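Local structure of putative lipoprotein (Bacteroides fragilis, 3QNK) at residues A3-E7 with Y22-D26; L107-F113 with R178-A184; W142-R146 with S508-N514; A186-R190 with I388-I394; N251-V255 with F382-W386. The protein is of unknown specificity but, as a SusD-like outer-membrane lipoprotein, probably binds glycans at the cell surface for uptake by a partner transporter. All blocks are in the same frame, centred on the assembly; numbering follows the deposited sequence.

Interaction 1 (A3-E7 with Y22-D26); sequences APLDE and YYVND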
# COMPACT_ATOMS: atom_id res chain seq x y z
N ALA B 3 -11.13 -0.90 -3.44
CA ALA B 3 -12.46 -1.47 -3.56
C ALA B 3 -12.71 -2.04 -4.97
O ALA B 3 -12.18 -1.49 -5.95
CB ALA B 3 -13.50 -0.40 -3.25
N PRO B 4 -13.54 -3.11 -5.11
CA PRO B 4 -13.91 -3.59 -6.45
C PRO B 4 -14.65 -2.51 -7.24
O PRO B 4 -15.35 -1.69 -6.64
CB PRO B 4 -14.82 -4.79 -6.15
CG PRO B 4 -14.51 -5.17 -4.74
CD PRO B 4 -14.25 -3.88 -4.07
N LEU B 5 -14.48 -2.50 -8.57
CA LEU B 5 -15.04 -1.49 -9.48
C LEU B 5 -16.54 -1.24 -9.29
O LEU B 5 -16.96 -0.09 -9.36
CB LEU B 5 -14.76 -1.86 -10.95
CG LEU B 5 -14.93 -0.73 -11.96
CD1 LEU B 5 -13.69 0.13 -12.03
CD2 LEU B 5 -15.28 -1.28 -13.32
N ASP B 6 -17.35 -2.30 -9.04
CA ASP B 6 -18.80 -2.18 -8.88
C ASP B 6 -19.24 -1.26 -7.70
O ASP B 6 -20.37 -0.76 -7.73
CB ASP B 6 -19.48 -3.57 -8.78
CG ASP B 6 -19.21 -4.40 -7.53
OD1 ASP B 6 -18.10 -4.28 -6.97
OD2 ASP B 6 -20.09 -5.22 -7.16
N GLU B 7 -18.34 -0.99 -6.72
CA GLU B 7 -18.63 -0.13 -5.56
C GLU B 7 -18.78 1.37 -5.95
O GLU B 7 -19.45 2.12 -5.23
CB GLU B 7 -17.56 -0.32 -4.48
CG GLU B 7 -17.48 -1.74 -3.94
CD GLU B 7 -17.43 -1.90 -2.43
OE1 GLU B 7 -18.22 -1.23 -1.73
OE2 GLU B 7 -16.63 -2.74 -1.96
N TYR B 22 -15.35 -3.74 -18.06
CA TYR B 22 -14.46 -2.79 -17.36
C TYR B 22 -13.95 -3.39 -16.04
O TYR B 22 -12.79 -3.16 -15.68
CB TYR B 22 -15.16 -1.45 -17.11
CG TYR B 22 -15.30 -0.56 -18.33
CD1 TYR B 22 -14.46 -0.71 -19.43
CD2 TYR B 22 -16.24 0.47 -18.36
CE1 TYR B 22 -14.60 0.10 -20.56
CE2 TYR B 22 -16.37 1.30 -19.48
CZ TYR B 22 -15.55 1.11 -20.58
OH TYR B 22 -15.67 1.93 -21.69
N TYR B 23 -14.80 -4.18 -15.35
CA TYR B 23 -14.42 -4.84 -14.10
C TYR B 23 -13.25 -5.80 -14.36
O TYR B 23 -12.27 -5.80 -13.61
CB TYR B 23 -15.63 -5.59 -13.49
CG TYR B 23 -15.42 -6.08 -12.08
CD1 TYR B 23 -14.64 -7.20 -11.81
CD2 TYR B 23 -16.00 -5.42 -11.00
CE1 TYR B 23 -14.41 -7.63 -10.51
CE2 TYR B 23 -15.78 -5.84 -9.69
CZ TYR B 23 -14.98 -6.95 -9.45
OH TYR B 23 -14.78 -7.39 -8.17
N VAL B 24 -13.35 -6.62 -15.44
CA VAL B 24 -12.32 -7.59 -15.81
C VAL B 24 -11.03 -6.83 -16.22
O VAL B 24 -9.95 -7.26 -15.83
CB VAL B 24 -12.82 -8.59 -16.87
CG1 VAL B 24 -11.77 -9.62 -17.22
CG2 VAL B 24 -14.09 -9.28 -16.40
N ASN B 25 -11.16 -5.66 -16.88
CA ASN B 25 -10.00 -4.83 -17.23
C ASN B 25 -9.28 -4.36 -15.98
O ASN B 25 -8.04 -4.33 -15.96
CB ASN B 25 -10.42 -3.60 -18.05
CG ASN B 25 -10.87 -3.86 -19.47
OD1 ASN B 25 -11.03 -5.00 -19.94
ND2 ASN B 25 -11.11 -2.77 -20.19
N ASP B 26 -10.06 -4.03 -14.91
CA ASP B 26 -9.52 -3.63 -13.61
C ASP B 26 -8.75 -4.77 -12.98
O ASP B 26 -7.71 -4.54 -12.36
CB ASP B 26 -10.64 -3.15 -12.69
CG ASP B 26 -10.17 -2.57 -11.37
OD1 ASP B 26 -9.35 -1.64 -11.40
OD2 ASP B 26 -10.69 -3.02 -10.31
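The ring of Tyr23 meets Asp6 at its edge, OD1 lying 3.9 Å from CE2 near the ring plane, with the carboxylate turned 82° to the ring. Pro4 runs alongside the same ring, pointing the same way, and its CB comes obliquely to within 3.3 Å of Tyr23 OH. Leu5 adds its CB, 3.8 Å from Tyr23 CD2. With CG anti to the backbone N (chi1 -163°), Leu5 also sends its CD2 methyl onto the helix backbone, 3.6 Å from Tyr23 N, and against Tyr22 CB. No hydrogen bond crosses here. The polar ends are held by others: Tyr23 OH bonds to Lys86 O, Asp6 OD2 takes the indole N-H of Trp14, and Asp26 is salt-bridged to Lys86. Leu5 also packs on Leu5 of the second subunit, placing the contact at the dimer interface. The arrangement is an N-terminal segment, ending in a short 3-10 turn, laid against helix 17-29 of the helical SusD fold.

Interaction 2 (L107-F113 with R178-A184); sequences LTGEVHF and RATKGAA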
# COMPACT_ATOMS: atom_id res chain seq x y z
N LEU B 107 -15.26 -14.64 -19.94
CA LEU B 107 -14.84 -13.68 -18.90
C LEU B 107 -14.54 -14.39 -17.59
O LEU B 107 -13.52 -14.10 -16.97
CB LEU B 107 -15.87 -12.58 -18.66
CG LEU B 107 -16.14 -11.59 -19.79
CD1 LEU B 107 -17.34 -10.70 -19.46
CD2 LEU B 107 -14.92 -10.75 -20.13
N THR B 108 -15.41 -15.34 -17.17
CA THR B 108 -15.21 -16.12 -15.94
C THR B 108 -13.87 -16.87 -16.00
O THR B 108 -13.15 -16.89 -15.01
CB THR B 108 -16.40 -17.06 -15.68
OG1 THR B 108 -17.60 -16.29 -15.73
CG2 THR B 108 -16.32 -17.75 -14.34
N GLY B 109 -13.53 -17.40 -17.17
CA GLY B 109 -12.27 -18.09 -17.42
C GLY B 109 -11.08 -17.19 -17.19
O GLY B 109 -10.11 -17.61 -16.56
N GLU B 110 -11.17 -15.93 -17.62
CA GLU B 110 -10.13 -14.91 -17.46
C GLU B 110 -9.91 -14.61 -15.99
O GLU B 110 -8.76 -14.50 -15.56
CB GLU B 110 -10.46 -13.63 -18.23
CG GLU B 110 -10.84 -13.83 -19.70
CD GLU B 110 -10.85 -12.57 -20.55
OE1 GLU B 110 -9.81 -11.88 -20.58
OE2 GLU B 110 -11.86 -12.32 -21.24
N VAL B 111 -10.99 -14.54 -15.20
CA VAL B 111 -10.92 -14.28 -13.75
C VAL B 111 -10.33 -15.50 -13.03
O VAL B 111 -9.56 -15.32 -12.08
CB VAL B 111 -12.28 -13.84 -13.18
CG1 VAL B 111 -12.14 -13.41 -11.72
CG2 VAL B 111 -12.86 -12.68 -14.00
N HIS B 112 -10.62 -16.74 -13.53
CA HIS B 112 -10.02 -17.97 -12.96
C HIS B 112 -8.51 -17.94 -13.13
O HIS B 112 -7.78 -18.26 -12.18
CB HIS B 112 -10.59 -19.25 -13.60
CG HIS B 112 -11.89 -19.67 -13.00
ND1 HIS B 112 -11.97 -20.18 -11.71
CD2 HIS B 112 -13.14 -19.62 -13.53
CE1 HIS B 112 -13.25 -20.40 -11.49
NE2 HIS B 112 -14.00 -20.09 -12.56
N PHE B 113 -8.05 -17.52 -14.34
CA PHE B 113 -6.64 -17.41 -14.69
C PHE B 113 -5.97 -16.38 -13.80
O PHE B 113 -4.88 -16.64 -13.30
CB PHE B 113 -6.46 -17.05 -16.18
CG PHE B 113 -5.03 -16.76 -16.58
CD1 PHE B 113 -4.14 -17.80 -16.81
CD2 PHE B 113 -4.56 -15.46 -16.67
CE1 PHE B 113 -2.81 -17.54 -17.15
CE2 PHE B 113 -3.24 -15.19 -17.02
CZ PHE B 113 -2.37 -16.24 -17.25
N ARG B 178 -5.41 -10.43 -23.82
CA ARG B 178 -6.19 -11.19 -22.85
C ARG B 178 -5.53 -12.57 -22.56
O ARG B 178 -4.60 -12.98 -23.27
CB ARG B 178 -7.65 -11.38 -23.38
CG ARG B 178 -8.55 -10.12 -23.38
CD ARG B 178 -10.05 -10.48 -23.50
NE ARG B 178 -10.97 -9.32 -23.60
CZ ARG B 178 -11.46 -8.61 -22.57
NH1 ARG B 178 -11.10 -8.90 -21.32
NH2 ARG B 178 -12.27 -7.59 -22.80
N ALA B 179 -6.00 -13.29 -21.54
CA ALA B 179 -5.52 -14.63 -21.23
C ALA B 179 -6.10 -15.65 -22.22
O ALA B 179 -7.30 -15.65 -22.49
CB ALA B 179 -5.93 -14.99 -19.82
N THR B 180 -5.25 -16.53 -22.75
CA THR B 180 -5.65 -17.58 -23.69
C THR B 180 -5.64 -18.94 -23.02
O THR B 180 -5.18 -19.06 -21.88
CB THR B 180 -4.70 -17.60 -24.89
OG1 THR B 180 -3.32 -17.66 -24.45
CG2 THR B 180 -4.94 -16.42 -25.84
N LYS B 181 -6.12 -19.97 -23.75
CA LYS B 181 -6.10 -21.36 -23.32
C LYS B 181 -4.63 -21.76 -23.07
O LYS B 181 -4.30 -22.33 -22.03
CB LYS B 181 -6.77 -22.21 -24.41
CG LYS B 181 -7.15 -23.64 -24.07
CD LYS B 181 -7.72 -24.30 -25.33
CE LYS B 181 -8.87 -25.25 -25.06
NZ LYS B 181 -10.09 -24.58 -24.49
N GLY B 182 -3.75 -21.31 -23.97
CA GLY B 182 -2.32 -21.51 -23.91
C GLY B 182 -1.69 -20.90 -22.69
O GLY B 182 -0.88 -21.56 -22.02
N ALA B 183 -2.06 -19.65 -22.35
CA ALA B 183 -1.54 -18.98 -21.16
C ALA B 183 -1.89 -19.79 -19.91
O ALA B 183 -1.02 -20.01 -19.06
CB ALA B 183 -2.09 -17.57 -21.06
N ALA B 184 -3.13 -20.31 -19.83
CA ALA B 184 -3.59 -21.11 -18.69
C ALA B 184 -2.79 -22.41 -18.59
O ALA B 184 -2.31 -22.73 -17.50
CB ALA B 184 -5.07 -21.39 -18.80
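The polar part of this contact is a single salt bridge between Glu110 and Arg178. Glu110 OE1 lies 3.3 Å from Arg178 NH1 in a weak hydrogen bond, near the plane of the guanidinium and at its edge. The carboxylate stands at 90° to the guanidinium, and one weak bond joins them, with no paired grip. Arg178, extended from CG to NE, passes the acid at a slant, its CD 3.2 Å from Glu110 OE1. The stronger partner of Glu110 is the hydroxyl of Tyr28 on helix 17-29, which also receives the backbone N-H of Ala179.

The apolar part centres on Phe113. Its CG is anti to the backbone N (chi1 174°), and the ring reaches across to the start of the other helix. Ala179 CB touches Phe113 CD2 at 3.5 Å, and Ala183 CB lies 4.0 Å from Phe113 CE1. Ala183 O approaches the ring edge, near its plane, 3.6 Å from Phe113 CE1. The ring also meets Phe240 edge-to-face.

Within 178-184 there is one capping bond: Thr180 OG1 accepts from Ala183 N at 3.2 Å. Thr180 is thus the N-cap of helix 181-194, whose first turn packs against helix 101-126 in the alpha-alpha superhelix characteristic of SusD-like proteins.

Interaction 3 (W142-R146 with S508-N514); sequences WEIPR and SSVLKQN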
# COMPACT_ATOMS: atom_id res chain seq x y z
N TRP B 142 -13.24 -14.53 10.89
CA TRP B 142 -12.02 -14.12 10.22
C TRP B 142 -10.77 -14.79 10.74
O TRP B 142 -9.71 -14.64 10.13
CB TRP B 142 -11.88 -12.61 10.29
CG TRP B 142 -12.90 -11.90 9.45
CD1 TRP B 142 -14.25 -11.80 9.69
CD2 TRP B 142 -12.65 -11.16 8.25
NE1 TRP B 142 -14.85 -11.07 8.69
CE2 TRP B 142 -13.89 -10.63 7.81
CE3 TRP B 142 -11.48 -10.84 7.52
CZ2 TRP B 142 -13.99 -9.81 6.69
CZ3 TRP B 142 -11.59 -10.11 6.35
CH2 TRP B 142 -12.83 -9.60 5.94
N GLU B 143 -10.87 -15.57 11.83
CA GLU B 143 -9.71 -16.30 12.30
C GLU B 143 -9.65 -17.59 11.46
O GLU B 143 -10.24 -18.62 11.79
CB GLU B 143 -9.72 -16.53 13.82
CG GLU B 143 -9.50 -15.25 14.62
CD GLU B 143 -8.39 -15.22 15.65
OE1 GLU B 143 -8.04 -16.29 16.20
OE2 GLU B 143 -7.90 -14.10 15.97
N ILE B 144 -9.02 -17.45 10.31
CA ILE B 144 -8.85 -18.51 9.34
C ILE B 144 -7.37 -18.88 9.27
O ILE B 144 -6.54 -18.00 9.01
CB ILE B 144 -9.40 -18.12 7.94
CG1 ILE B 144 -10.84 -17.63 8.02
CG2 ILE B 144 -9.27 -19.29 6.96
CD1 ILE B 144 -11.19 -16.64 6.99
N PRO B 145 -7.02 -20.17 9.52
CA PRO B 145 -5.61 -20.56 9.44
C PRO B 145 -5.14 -20.68 8.01
O PRO B 145 -5.93 -20.77 7.08
CB PRO B 145 -5.60 -21.93 10.12
CG PRO B 145 -6.94 -22.48 9.90
CD PRO B 145 -7.88 -21.32 9.88
N ARG B 146 -3.83 -20.72 7.84
CA ARG B 146 -3.22 -20.96 6.54
C ARG B 146 -3.50 -22.41 6.14
O ARG B 146 -3.51 -23.29 6.98
CB ARG B 146 -1.71 -20.73 6.62
CG ARG B 146 -1.31 -19.30 6.89
CD ARG B 146 0.14 -19.22 7.31
NE ARG B 146 1.03 -19.62 6.22
CZ ARG B 146 2.32 -19.92 6.38
NH1 ARG B 146 2.88 -19.84 7.57
NH2 ARG B 146 3.05 -20.28 5.34
N SER B 508 -4.03 -12.79 14.59
CA SER B 508 -4.76 -14.05 14.59
C SER B 508 -4.07 -15.14 15.42
O SER B 508 -2.86 -15.38 15.27
CB SER B 508 -4.91 -14.53 13.16
OG SER B 508 -5.96 -15.48 12.98
N SER B 509 -4.85 -15.84 16.26
CA SER B 509 -4.32 -16.94 17.07
C SER B 509 -3.96 -18.13 16.19
O SER B 509 -2.93 -18.78 16.42
CB SER B 509 -5.32 -17.40 18.12
OG SER B 509 -6.14 -16.34 18.59
N VAL B 510 -4.79 -18.38 15.15
CA VAL B 510 -4.70 -19.52 14.24
C VAL B 510 -3.63 -19.33 13.15
O VAL B 510 -3.17 -20.32 12.56
CB VAL B 510 -6.08 -19.86 13.64
CG1 VAL B 510 -7.09 -20.11 14.74
CG2 VAL B 510 -6.58 -18.76 12.71
N LEU B 511 -3.23 -18.09 12.88
CA LEU B 511 -2.23 -17.80 11.86
C LEU B 511 -0.83 -18.08 12.42
O LEU B 511 -0.41 -17.48 13.42
CB LEU B 511 -2.37 -16.35 11.37
CG LEU B 511 -1.85 -16.08 9.97
CD1 LEU B 511 -2.63 -16.82 8.94
CD2 LEU B 511 -1.87 -14.61 9.67
N LYS B 512 -0.15 -19.06 11.79
CA LYS B 512 1.17 -19.55 12.16
C LYS B 512 2.25 -19.05 11.20
O LYS B 512 2.04 -18.96 9.99
CB LYS B 512 1.18 -21.08 12.22
CG LYS B 512 0.35 -21.64 13.37
CD LYS B 512 0.54 -23.16 13.58
CE LYS B 512 0.30 -24.06 12.38
NZ LYS B 512 0.01 -25.47 12.79
N GLN B 513 3.40 -18.70 11.76
CA GLN B 513 4.57 -18.20 11.06
C GLN B 513 5.29 -19.34 10.38
O GLN B 513 5.14 -20.49 10.78
CB GLN B 513 5.51 -17.50 12.08
CG GLN B 513 6.75 -16.82 11.52
CD GLN B 513 6.44 -15.85 10.40
OE1 GLN B 513 6.41 -16.22 9.23
NE2 GLN B 513 6.17 -14.61 10.75
N ASN B 514 6.08 -19.02 9.36
CA ASN B 514 6.91 -19.98 8.67
C ASN B 514 8.09 -20.33 9.56
O ASN B 514 8.49 -19.51 10.40
CB ASN B 514 7.36 -19.41 7.33
CG ASN B 514 6.36 -19.61 6.24
OD1 ASN B 514 5.60 -20.58 6.23
ND2 ASN B 514 6.38 -18.72 5.25
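Arg146 and Asn514 cross at about a right angle, with the guanidinium and amide planes 74° apart. Asn514 OD1 nevertheless lies at the guanidinium edge and accepts from Arg146 NH2 at 2.7 Å. A weak bond from Arg146 NH1 goes to the same oxygen. Arg146 NH1 also donates to Lys512 O, 2.7 Å away and in the guanidinium plane. The bend of Arg146 at chi3 (65°) turns the guanidinium toward these acceptors, while NE bonds to Gly128 O, so the group is fixed by bonds from all three nitrogens. Asn514 ND2 in turn donates to Thr498 O and Tyr126 O.

Leu511 crosses the arginine stem at about a right angle, its CD1 3.5 Å from Arg146 CG. Neither segment is regular helix or strand: the loop leading into helix 149-166 is pinned here to the C-terminal tail of this SusD-family chain, which leaves helix 502-507.

At the other end, Glu143 is the centre of an inverse gamma turn, and its chain is bent at chi2. Glu143 OE1 takes two donors from Ser509: OG, at 3.1 Å, on the syn lone pair, and the backbone N at 3.2 Å from 43° above the carboxylate plane. Between these polar ends, Val510 and Pro145 meet at a slant. The CG2 branch of Val510 reaches the backbone at Pro145 N, 3.5 Å away, and Pro145 CD lies 4.0 Å from that methyl.

Interaction 4 (A186-R190 with I388-I394); sequences ALKSR and ILRYAEI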
# COMPACT_ATOMS: atom_id res chain seq x y z
N ALA B 186 0.21 -23.02 -19.95
CA ALA B 186 1.59 -22.62 -19.68
C ALA B 186 1.78 -22.29 -18.19
O ALA B 186 2.74 -22.78 -17.60
CB ALA B 186 1.97 -21.44 -20.55
N LEU B 187 0.83 -21.55 -17.55
CA LEU B 187 0.97 -21.25 -16.13
C LEU B 187 0.83 -22.52 -15.33
O LEU B 187 1.62 -22.73 -14.41
CB LEU B 187 -0.01 -20.16 -15.63
CG LEU B 187 0.23 -19.59 -14.19
CD1 LEU B 187 1.63 -19.04 -14.01
CD2 LEU B 187 -0.78 -18.51 -13.83
N LYS B 188 -0.11 -23.42 -15.73
CA LYS B 188 -0.37 -24.70 -15.10
C LYS B 188 0.92 -25.51 -15.01
O LYS B 188 1.27 -25.95 -13.91
CB LYS B 188 -1.47 -25.48 -15.85
CG LYS B 188 -2.27 -26.48 -15.02
CD LYS B 188 -3.57 -26.96 -15.68
CE LYS B 188 -3.87 -28.42 -15.35
NZ LYS B 188 -3.36 -29.39 -16.38
N SER B 189 1.66 -25.64 -16.14
CA SER B 189 2.92 -26.41 -16.20
C SER B 189 3.97 -25.87 -15.20
O SER B 189 4.65 -26.69 -14.57
CB SER B 189 3.50 -26.44 -17.61
OG SER B 189 4.09 -25.22 -18.03
N ARG B 190 4.09 -24.53 -15.02
CA ARG B 190 5.04 -23.96 -14.06
C ARG B 190 4.61 -24.24 -12.63
O ARG B 190 5.44 -24.70 -11.84
CB ARG B 190 5.22 -22.46 -14.26
CG ARG B 190 6.42 -21.93 -13.50
CD ARG B 190 6.28 -20.45 -13.29
NE ARG B 190 6.47 -19.73 -14.54
CZ ARG B 190 6.43 -18.41 -14.67
NH1 ARG B 190 6.18 -17.64 -13.61
NH2 ARG B 190 6.62 -17.84 -15.85
N ILE B 388 5.51 -12.54 -19.13
CA ILE B 388 5.30 -13.42 -17.98
C ILE B 388 5.42 -14.88 -18.46
O ILE B 388 6.07 -15.66 -17.80
CB ILE B 388 3.95 -13.08 -17.25
CG1 ILE B 388 3.98 -11.62 -16.71
CG2 ILE B 388 3.69 -14.05 -16.10
CD1 ILE B 388 2.64 -10.96 -16.43
N LEU B 389 4.87 -15.22 -19.61
CA LEU B 389 4.96 -16.57 -20.13
C LEU B 389 5.40 -16.58 -21.62
O LEU B 389 4.74 -15.98 -22.47
CB LEU B 389 3.63 -17.33 -19.96
CG LEU B 389 3.04 -17.49 -18.54
CD1 LEU B 389 1.55 -17.91 -18.63
CD2 LEU B 389 3.81 -18.53 -17.75
N ARG B 390 6.55 -17.25 -21.89
CA ARG B 390 7.18 -17.48 -23.20
C ARG B 390 7.12 -18.95 -23.59
O ARG B 390 7.25 -19.82 -22.71
CB ARG B 390 8.65 -17.09 -23.13
CG ARG B 390 9.04 -15.66 -23.40
CD ARG B 390 10.47 -15.47 -22.87
NE ARG B 390 11.40 -16.21 -23.70
CZ ARG B 390 12.64 -16.55 -23.37
NH1 ARG B 390 13.14 -16.19 -22.20
NH2 ARG B 390 13.39 -17.22 -24.22
N TYR B 391 7.07 -19.25 -24.89
CA TYR B 391 7.07 -20.64 -25.39
C TYR B 391 8.33 -21.43 -24.94
O TYR B 391 8.22 -22.63 -24.68
CB TYR B 391 6.93 -20.66 -26.92
CG TYR B 391 6.57 -22.00 -27.52
CD1 TYR B 391 5.68 -22.86 -26.88
CD2 TYR B 391 7.03 -22.37 -28.78
CE1 TYR B 391 5.32 -24.08 -27.44
CE2 TYR B 391 6.66 -23.57 -29.37
CZ TYR B 391 5.80 -24.43 -28.70
OH TYR B 391 5.40 -25.61 -29.29
N ALA B 392 9.51 -20.76 -24.80
CA ALA B 392 10.76 -21.39 -24.36
C ALA B 392 10.61 -22.17 -23.04
O ALA B 392 11.24 -23.22 -22.88
CB ALA B 392 11.84 -20.34 -24.20
N GLU B 393 9.75 -21.68 -22.11
CA GLU B 393 9.52 -22.30 -20.82
C GLU B 393 8.87 -23.66 -20.93
O GLU B 393 9.17 -24.54 -20.12
CB GLU B 393 8.66 -21.40 -19.95
CG GLU B 393 9.03 -21.50 -18.50
CD GLU B 393 8.13 -20.71 -17.57
OE1 GLU B 393 8.00 -19.48 -17.75
OE2 GLU B 393 7.57 -21.35 -16.64
N ILE B 394 7.96 -23.85 -21.92
CA ILE B 394 7.26 -25.11 -22.13
C ILE B 394 8.32 -26.21 -22.30
O ILE B 394 8.28 -27.20 -21.58
CB ILE B 394 6.29 -25.01 -23.33
CG1 ILE B 394 5.30 -23.83 -23.15
CG2 ILE B 394 5.57 -26.32 -23.66
CD1 ILE B 394 4.49 -23.79 -21.85
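A classic beta bulge, formed by Ile388 and Leu389 opposite Phe240, lies just before helix 391-405, and helix 181-194 packs against this strand-to-helix junction. The main link is Arg190 with Glu393. Their side chains cross at about a right angle, yet the guanidinium and carboxylate are nearly coplanar, 27° apart. The arginine grips side-on: Arg190 NE donates to Glu393 OE2 at 2.9 Å, and Arg190 NH2 to Glu393 OE1 at 2.9 Å. Both carboxylate oxygens use their syn lone pairs. A bend at chi3 (-72°) in the otherwise extended arginine sets the NE edge against the acid. Arg190 NH2 also makes a weak bond to Ile388 O, 3.0 Å away.

Apolar groups fill in beside the ion pair. Leu389 splits its two methyls, CD2 reaching Arg190 NH2 at 3.5 Å and CD1 meeting Ala186 CB at 4.0 Å. Ile394 CD1 comes to 3.7 Å from the same Ala186 CB. Within the helix, Ser189 OG donates to Ala186 O and has Asn397 ND2 as a second partner; Asn397 also bonds Glu393 OE2.

Arg190 and Glu393 are both buried, so the two-point grip probably compensates their charges and keeps Glu393 ionised. With Asn397 on OE2 as well, the carboxylate is restrained against rotation.

Interaction 5 (N251-V255 with F382-W386); sequences NNMMV and FSTNW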
# COMPACT_ATOMS: atom_id res chain seq x y z
N ASN B 251 10.16 4.38 -10.60
CA ASN B 251 9.67 3.00 -10.60
C ASN B 251 9.60 2.38 -12.01
O ASN B 251 9.30 1.18 -12.16
CB ASN B 251 8.33 2.94 -9.87
CG ASN B 251 8.55 2.96 -8.37
OD1 ASN B 251 9.23 2.09 -7.78
ND2 ASN B 251 8.06 4.00 -7.72
N ASN B 252 9.96 3.19 -13.03
CA ASN B 252 10.00 2.79 -14.43
C ASN B 252 11.08 1.73 -14.63
O ASN B 252 12.26 2.03 -14.51
CB ASN B 252 10.22 3.99 -15.34
CG ASN B 252 10.23 3.62 -16.80
OD1 ASN B 252 11.25 3.18 -17.34
ND2 ASN B 252 9.09 3.74 -17.43
N MSE B 253 10.65 0.50 -14.96
CA MSE B 253 11.47 -0.69 -15.16
C MSE B 253 12.69 -0.45 -16.07
O MSE B 253 13.77 -0.96 -15.77
CB MSE B 253 10.61 -1.81 -15.72
CG MSE B 253 11.33 -3.12 -15.74
SE MSE B 253 10.18 -4.61 -15.98
CE MSE B 253 11.32 -5.80 -15.12
N MSE B 254 12.53 0.33 -17.16
CA MSE B 254 13.61 0.62 -18.10
C MSE B 254 14.63 1.59 -17.50
O MSE B 254 15.82 1.29 -17.54
CB MSE B 254 13.05 1.19 -19.40
CG MSE B 254 14.10 1.34 -20.48
SE MSE B 254 13.61 2.59 -21.87
CE MSE B 254 15.28 2.44 -23.00
N VAL B 255 14.19 2.75 -16.97
CA VAL B 255 15.07 3.78 -16.41
C VAL B 255 15.81 3.22 -15.19
O VAL B 255 17.01 3.41 -15.08
CB VAL B 255 14.28 5.07 -16.10
CG1 VAL B 255 15.14 6.12 -15.39
CG2 VAL B 255 13.68 5.66 -17.37
N PHE B 382 7.87 5.23 -22.00
CA PHE B 382 8.93 4.24 -22.09
C PHE B 382 8.51 2.97 -21.38
O PHE B 382 8.93 2.67 -20.26
CB PHE B 382 10.25 4.80 -21.57
CG PHE B 382 10.83 5.73 -22.58
CD1 PHE B 382 11.53 5.24 -23.68
CD2 PHE B 382 10.62 7.10 -22.50
CE1 PHE B 382 12.03 6.10 -24.66
CE2 PHE B 382 11.11 7.97 -23.48
CZ PHE B 382 11.83 7.46 -24.55
N SER B 383 7.65 2.21 -22.07
CA SER B 383 7.11 0.95 -21.59
C SER B 383 8.05 -0.22 -21.87
O SER B 383 8.87 -0.19 -22.80
CB SER B 383 5.77 0.67 -22.23
OG SER B 383 5.96 0.49 -23.62
N THR B 384 7.85 -1.26 -21.08
CA THR B 384 8.57 -2.51 -21.15
C THR B 384 7.54 -3.60 -21.48
O THR B 384 6.42 -3.59 -20.97
CB THR B 384 9.39 -2.73 -19.85
OG1 THR B 384 10.61 -2.00 -19.99
CG2 THR B 384 9.70 -4.21 -19.57
N ASN B 385 7.91 -4.50 -22.36
CA ASN B 385 7.07 -5.62 -22.74
C ASN B 385 7.49 -6.76 -21.81
O ASN B 385 8.44 -7.52 -22.10
CB ASN B 385 7.21 -5.95 -24.25
CG ASN B 385 6.19 -6.93 -24.81
OD1 ASN B 385 5.13 -7.19 -24.21
ND2 ASN B 385 6.48 -7.48 -26.00
N TRP B 386 6.84 -6.80 -20.64
CA TRP B 386 7.11 -7.81 -19.62
C TRP B 386 6.43 -9.11 -20.00
O TRP B 386 5.20 -9.20 -19.94
CB TRP B 386 6.67 -7.32 -18.23
CG TRP B 386 7.16 -8.20 -17.12
CD1 TRP B 386 6.40 -8.92 -16.24
CD2 TRP B 386 8.53 -8.49 -16.79
NE1 TRP B 386 7.21 -9.64 -15.38
CE2 TRP B 386 8.53 -9.40 -15.71
CE3 TRP B 386 9.76 -8.11 -17.36
CZ2 TRP B 386 9.71 -9.90 -15.16
CZ3 TRP B 386 10.93 -8.63 -16.82
CH2 TRP B 386 10.90 -9.49 -15.71
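Residues 251-255 turn into a short, weakly bonded helix that faces the beginning of strand 384-387, with the CA atoms of Met254 and Thr384 6.7 Å apart. Asn252 serves both sides. Its OD1 caps the helix, accepting from Val255 N in the carbonyl plane at 3.0 Å, while ND2 gives a nearly straight bond (172°) to Phe382 O, also 3.0 Å long. Met253, a selenomethionine extended beyond CG, crosses Trp386 at about a right angle. Met253 CE sits over one face of the six-membered ring of Trp386, 3.3 Å from Trp386 CZ3, in a CH-pi contact; Met253 SE takes an oblique Met-aromatic position and touches Thr384 CG2 at 3.6 Å. Met254, also selenomethionine, approaches Phe382 obliquely, SE lying 3.8 Å from Phe382 CD1. Outside the two segments, Trp386 meets Trp364 edge-to-face, and Met138 of the second subunit packs on Asn252 and Phe382. Strand 384-387 is an outer strand of the three-stranded antiparallel sheet, bonded through Thr384 and Trp386 to central strand 238-244, and helix 253-257 packs beside it.

Overall arrangement
Interactions 1, 2 and 4 follow one another through the fold. Interactions 1 and 2, with centres about 17 Å apart, touch where Val24 CG2 meets Leu107 CD2 at 4.1 Å. Interactions 2 and 4 share helix 181-194 and are about 14 Å apart between centres; Ala183 O lies 3.3 Å from Leu389 CD1. Interactions 4 and 5 adjoin in sequence and sit on the two outer strands of one sheet, on opposite sides of strand 238-244. Interaction 3 stands apart: its nearest atoms are about 11 Å from interaction 1. Interactions 1, 3 and 5 all reach the second subunit. Bound acetate lies about 4 Å from the Ile388 side chain and about 5 Å from that of Trp386, which is about 6 Å from a phosphate; these ions are probably from crystallisation.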